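Local atomic coordinates of genome polyprotein (Chicken sicinivirus JSY, PDB entry 6QWT), a protein that supplies, in its 3Dpol portion examined here, an RNA-dependent RNA polymerase that probably copies the viral genome. Residues L86-M91 against K255-P260; G191-A196 against S301-M306. One frame throughout, in Å; residues are numbered along the deposited sequence.

Contact 1 (L86-M91 against K255-P260)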
loop_
_atom_site.group_PDB
_atom_site.type_symbol
_atom_site.label_atom_id
_atom_site.label_comp_id
_atom_site.label_asym_id
_atom_site.label_seq_id
_atom_site.Cartn_x
_atom_site.Cartn_y
_atom_site.Cartn_z
ATOM N N LEU A 86 -17.873 11.968 11.618
ATOM C CA LEU A 86 -16.631 12.512 11.093
ATOM C C LEU A 86 -16.932 13.703 10.193
ATOM O O LEU A 86 -18.041 13.856 9.675
ATOM C CB LEU A 86 -15.844 11.450 10.317
ATOM C CG LEU A 86 -15.401 10.216 11.102
ATOM C CD1 LEU A 86 -14.835 9.169 10.156
ATOM C CD2 LEU A 86 -14.383 10.581 12.171
ATOM N N HIS A 87 -15.922 14.548 10.008
ATOM C CA HIS A 87 -16.076 15.790 9.267
ATOM C C HIS A 87 -15.055 15.855 8.140
ATOM O O HIS A 87 -14.131 15.042 8.053
ATOM C CB HIS A 87 -15.935 17.008 10.190
ATOM C CG HIS A 87 -17.052 17.140 11.177
ATOM N ND1 HIS A 87 -18.100 18.018 11.002
ATOM C CD2 HIS A 87 -17.293 16.491 12.343
ATOM C CE1 HIS A 87 -18.935 17.910 12.020
ATOM N NE2 HIS A 87 -18.469 16.991 12.846
ATOM N N THR A 88 -15.240 16.839 7.268
ATOM C CA THR A 88 -14.334 17.073 6.158
ATOM C C THR A 88 -13.239 18.051 6.574
ATOM O O THR A 88 -13.401 18.856 7.497
ATOM C CB THR A 88 -15.090 17.606 4.935
ATOM O OG1 THR A 88 -15.553 18.939 5.186
ATOM C CG2 THR A 88 -16.281 16.713 4.618
ATOM N N LEU A 89 -12.104 17.955 5.892
ATOM C CA LEU A 89 -11.016 18.899 6.079
ATOM C C LEU A 89 -11.200 20.093 5.155
ATOM O O LEU A 89 -11.724 19.968 4.043
ATOM C CB LEU A 89 -9.661 18.243 5.801
ATOM C CG LEU A 89 -9.199 17.110 6.718
ATOM C CD1 LEU A 89 -7.746 16.768 6.427
ATOM C CD2 LEU A 89 -9.385 17.485 8.181
ATOM N N THR A 90 -10.776 21.260 5.630
ATOM C CA THR A 90 -10.709 22.423 4.761
ATOM C C THR A 90 -9.688 22.181 3.652
ATOM O O THR A 90 -8.817 21.312 3.753
ATOM C CB THR A 90 -10.331 23.673 5.559
ATOM O OG1 THR A 90 -8.968 23.569 5.986
ATOM C CG2 THR A 90 -11.228 23.828 6.782
ATOM N N MET A 91 -9.805 22.962 2.578
ATOM C CA MET A 91 -8.872 22.805 1.468
ATOM C C MET A 91 -7.442 23.089 1.905
ATOM O O MET A 91 -6.506 22.397 1.482
ATOM C CB MET A 91 -9.262 23.717 0.311
ATOM C CG MET A 91 -8.375 23.532 -0.904
ATOM S SD MET A 91 -8.773 24.642 -2.251
ATOM C CE MET A 91 -10.475 24.202 -2.577
ATOM N N LYS A 255 -23.102 8.046 5.548
ATOM C CA LYS A 255 -23.847 8.342 6.764
ATOM C C LYS A 255 -22.954 8.855 7.885
ATOM O O LYS A 255 -23.447 9.538 8.791
ATOM C CB LYS A 255 -24.608 7.096 7.226
ATOM C CG LYS A 255 -25.678 6.641 6.234
ATOM C CD LYS A 255 -26.465 5.445 6.745
ATOM C CE LYS A 255 -25.692 4.159 6.524
ATOM N NZ LYS A 255 -26.356 2.982 7.150
ATOM N N ILE A 256 -21.658 8.561 7.830
ATOM C CA ILE A 256 -20.726 8.945 8.886
ATOM C C ILE A 256 -20.133 10.328 8.643
ATOM O O ILE A 256 -20.016 11.132 9.571
ATOM C CB ILE A 256 -19.624 7.872 9.003
ATOM C CG1 ILE A 256 -20.207 6.560 9.531
ATOM C CG2 ILE A 256 -18.484 8.354 9.886
ATOM C CD1 ILE A 256 -19.252 5.392 9.421
ATOM N N ILE A 257 -19.752 10.631 7.404
ATOM C CA ILE A 257 -19.031 11.864 7.099
ATOM C C ILE A 257 -20.029 13.005 6.944
ATOM O O ILE A 257 -20.942 12.939 6.115
ATOM C CB ILE A 257 -18.173 11.703 5.835
ATOM C CG1 ILE A 257 -17.026 10.722 6.097
ATOM C CG2 ILE A 257 -17.632 13.052 5.375
ATOM C CD1 ILE A 257 -16.353 10.220 4.844
ATOM N N GLN A 258 -19.846 14.059 7.740
ATOM C CA GLN A 258 -20.714 15.230 7.704
ATOM C C GLN A 258 -20.153 16.241 6.712
ATOM O O GLN A 258 -19.009 16.690 6.855
ATOM C CB GLN A 258 -20.839 15.852 9.095
ATOM C CG GLN A 258 -21.147 14.850 10.196
ATOM C CD GLN A 258 -22.496 14.184 10.009
ATOM O OE1 GLN A 258 -23.513 14.856 9.844
ATOM N NE2 GLN A 258 -22.510 12.855 10.029
ATOM N N LEU A 259 -20.956 16.604 5.716
ATOM C CA LEU A 259 -20.478 17.449 4.627
ATOM C C LEU A 259 -20.787 18.919 4.903
ATOM O O LEU A 259 -21.832 19.236 5.478
ATOM C CB LEU A 259 -21.115 17.031 3.306
ATOM C CG LEU A 259 -20.721 15.645 2.791
ATOM C CD1 LEU A 259 -21.429 15.329 1.484
ATOM C CD2 LEU A 259 -19.213 15.540 2.622
ATOM N N PRO A 260 -19.894 19.822 4.506
ATOM C CA PRO A 260 -20.148 21.256 4.676
ATOM C C PRO A 260 -21.100 21.761 3.605
ATOM O O PRO A 260 -21.364 21.052 2.622
ATOM C CB PRO A 260 -18.750 21.873 4.531
ATOM C CG PRO A 260 -18.050 20.951 3.601
ATOM C CD PRO A 260 -18.583 19.564 3.883
HETATM O O HOH W 1 -17.100 19.126 7.183
#
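L86 and I257 form a parallel beta bridge, their CA atoms 4.7 Å apart, where the chain leaving helix 243-256 runs beside strand 86-87. Two backbone bonds hold the pair: L86 N donates to I256 O at 3.1 Å, and Q258 N donates to L86 O at 2.7 Å with a nearly straight N-H...O angle of 168°. A CA-H...O contact from I257 CA adds to the grip on L86 O. Helix 243-256 follows polymerase motif A of the palm, and this minimal two-stranded parallel pairing joins its C-terminal end to segment 86-91.

The carbonyl of I256, the last residue of the helix, is shared. Q258 bends at its second torsion (chi2 -64°), turning CD back, and NE2 donates to I256 O at 3.1 Å. L86 N and this amide approach the oxygen from opposite faces of its carbonyl plane. L86 and I256 lie side by side, L86 CD1 touching I256 CG2 at 3.7 Å. The CB of Q258 sits over one face of the H87 ring, toward its rim, in a CH-pi contact.

T88 continues the contact beyond the strand. Its OG1 meets CD of P260 tip to tip at 3.4 Å, while CG2 packs on L259 CD2 at 3.7 Å. One water accepts from T88 N and donates to Q258 O. The example illustrates how a very short pairing can be completed by other means: a side-chain amide doubles the use of one carbonyl, and a water spans the backbones where direct strand bonding gives way.

Contact 2 (G191-A196 against S301-M306)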
loop_
_atom_site.group_PDB
_atom_site.type_symbol
_atom_site.label_atom_id
_atom_site.label_comp_id
_atom_site.label_asym_id
_atom_site.label_seq_id
_atom_site.Cartn_x
_atom_site.Cartn_y
_atom_site.Cartn_z
ATOM N N GLY A 191 -10.665 13.240 4.732
ATOM C CA GLY A 191 -9.576 13.575 5.638
ATOM C C GLY A 191 -9.905 13.299 7.092
ATOM O O GLY A 191 -9.035 12.897 7.869
ATOM N N GLY A 192 -11.163 13.522 7.486
ATOM C CA GLY A 192 -11.578 13.160 8.830
ATOM C C GLY A 192 -11.434 11.674 9.099
ATOM O O GLY A 192 -10.992 11.267 10.175
ATOM N N LEU A 193 -11.798 10.843 8.120
ATOM C CA LEU A 193 -11.567 9.409 8.250
ATOM C C LEU A 193 -10.076 9.091 8.270
ATOM O O LEU A 193 -9.621 8.283 9.088
ATOM C CB LEU A 193 -12.262 8.659 7.115
ATOM C CG LEU A 193 -12.076 7.139 7.074
ATOM C CD1 LEU A 193 -12.724 6.470 8.280
ATOM C CD2 LEU A 193 -12.633 6.574 5.781
ATOM N N PHE A 194 -9.300 9.726 7.383
ATOM C CA PHE A 194 -7.861 9.480 7.350
ATOM C C PHE A 194 -7.208 9.873 8.667
ATOM O O PHE A 194 -6.341 9.154 9.175
ATOM C CB PHE A 194 -7.216 10.238 6.187
ATOM C CG PHE A 194 -7.702 9.802 4.827
ATOM C CD1 PHE A 194 -8.290 8.559 4.647
ATOM C CD2 PHE A 194 -7.572 10.640 3.728
ATOM C CE1 PHE A 194 -8.739 8.160 3.397
ATOM C CE2 PHE A 194 -8.016 10.247 2.476
ATOM C CZ PHE A 194 -8.602 9.006 2.312
ATOM N N GLU A 195 -7.614 11.010 9.238
ATOM C CA GLU A 195 -7.105 11.413 10.545
ATOM C C GLU A 195 -7.352 10.329 11.586
ATOM O O GLU A 195 -6.444 9.949 12.334
ATOM C CB GLU A 195 -7.763 12.718 10.985
ATOM C CG GLU A 195 -7.117 13.972 10.445
ATOM C CD GLU A 195 -7.661 15.218 11.111
ATOM O OE1 GLU A 195 -8.864 15.236 11.452
ATOM O OE2 GLU A 195 -6.888 16.176 11.304
ATOM N N ALA A 196 -8.583 9.815 11.639
ATOM C CA ALA A 196 -8.947 8.861 12.679
ATOM C C ALA A 196 -8.168 7.558 12.544
ATOM O O ALA A 196 -7.798 6.942 13.551
ATOM C CB ALA A 196 -10.452 8.590 12.635
ATOM N N SER A 301 -4.964 3.110 0.189
ATOM C CA SER A 301 -4.561 2.070 1.126
ATOM C C SER A 301 -5.504 2.010 2.321
ATOM O O SER A 301 -5.711 0.932 2.888
ATOM C CB SER A 301 -3.118 2.301 1.579
ATOM O OG SER A 301 -2.978 3.558 2.216
ATOM N N ILE A 302 -6.077 3.151 2.715
ATOM C CA ILE A 302 -7.039 3.166 3.815
ATOM C C ILE A 302 -8.323 2.455 3.405
ATOM O O ILE A 302 -8.840 1.602 4.134
ATOM C CB ILE A 302 -7.312 4.612 4.271
ATOM C CG1 ILE A 302 -6.173 5.113 5.158
ATOM C CG2 ILE A 302 -8.634 4.707 5.020
ATOM C CD1 ILE A 302 -6.032 4.329 6.432
ATOM N N LEU A 303 -8.856 2.800 2.230
ATOM C CA LEU A 303 -10.062 2.142 1.738
ATOM C C LEU A 303 -9.799 0.689 1.360
ATOM O O LEU A 303 -10.690 -0.155 1.506
ATOM C CB LEU A 303 -10.630 2.915 0.547
ATOM C CG LEU A 303 -10.890 4.402 0.815
ATOM C CD1 LEU A 303 -11.441 5.100 -0.417
ATOM C CD2 LEU A 303 -11.830 4.583 1.999
ATOM N N ASN A 304 -8.592 0.378 0.879
ATOM C CA ASN A 304 -8.244 -1.013 0.602
ATOM C C ASN A 304 -8.239 -1.844 1.879
ATOM O O ASN A 304 -8.677 -3.001 1.873
ATOM C CB ASN A 304 -6.881 -1.097 -0.083
ATOM C CG ASN A 304 -6.992 -1.144 -1.593
ATOM O OD1 ASN A 304 -7.852 -0.489 -2.188
ATOM N ND2 ASN A 304 -6.120 -1.922 -2.223
ATOM N N SER A 305 -7.726 -1.275 2.975
ATOM C CA SER A 305 -7.764 -1.956 4.268
ATOM C C SER A 305 -9.191 -2.312 4.649
ATOM O O SER A 305 -9.477 -3.444 5.055
ATOM C CB SER A 305 -7.142 -1.077 5.353
ATOM O OG SER A 305 -5.745 -0.957 5.184
ATOM N N MET A 306 -10.102 -1.344 4.535
ATOM C CA MET A 306 -11.499 -1.612 4.842
ATOM C C MET A 306 -12.061 -2.689 3.925
ATOM O O MET A 306 -12.734 -3.613 4.391
ATOM C CB MET A 306 -12.307 -0.317 4.752
ATOM C CG MET A 306 -11.747 0.778 5.649
ATOM S SD MET A 306 -12.644 2.344 5.601
ATOM C CE MET A 306 -14.280 1.811 6.001
#
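L193 and F194 of helix 191-198 meet I302, L303 and M306 of helix 298-316 in a buried, apolar helix-helix contact in the interior of the protein, its centre about 12 Å from the centre of the chain. The axes of the two short segments pass 11.2 Å apart and are inclined by 73°, so the meeting is local and made by side chains, with no hydrogen bond across it. F194 offers a ring edge: its CE1 lies 3.8 Å from CG2 of I302, which sits near the ring plane, and CD1 also touches that methyl.

Helix 298-316 follows the GGNPSG sequence of polymerase motif B in the palm, and the contact joins it to helix 191-198. L193 reaches across with CG anti to its backbone N (chi1 178°). Its CD2 methyl lies 4.3 Å from CD2 of L303 and 4.2 Å from SD of M306, a looser fit than that of F194. The same L193 CD2 comes within 4.5 Å of CG2 of I302. Helix 243-256 also packs here, with L253 on L193, F246 on L303 and I249 on M306.

Overall arrangement
From the N terminus the chain passes first through 86-91 and then 191-196; 255-260 closes the long loop of contact 1, and 301-306 closes that of contact 2. Because the second loop opens inside the first and ends beyond it, the two cross rather than nest. Their centres lie about 13 Å apart, and the segments met first touch directly: L86 CD1 packs 3.8 Å from L193 CA, and L89 CG lies 3.7 Å from G191 CA. Helix 243-256 links the sites again, ending in contact 1 and packing against contact 2. Contact 1 joins strand 86-87 to the end of helix 243-256, and contact 2 joins helix 191-198 to the palm helix 298-316.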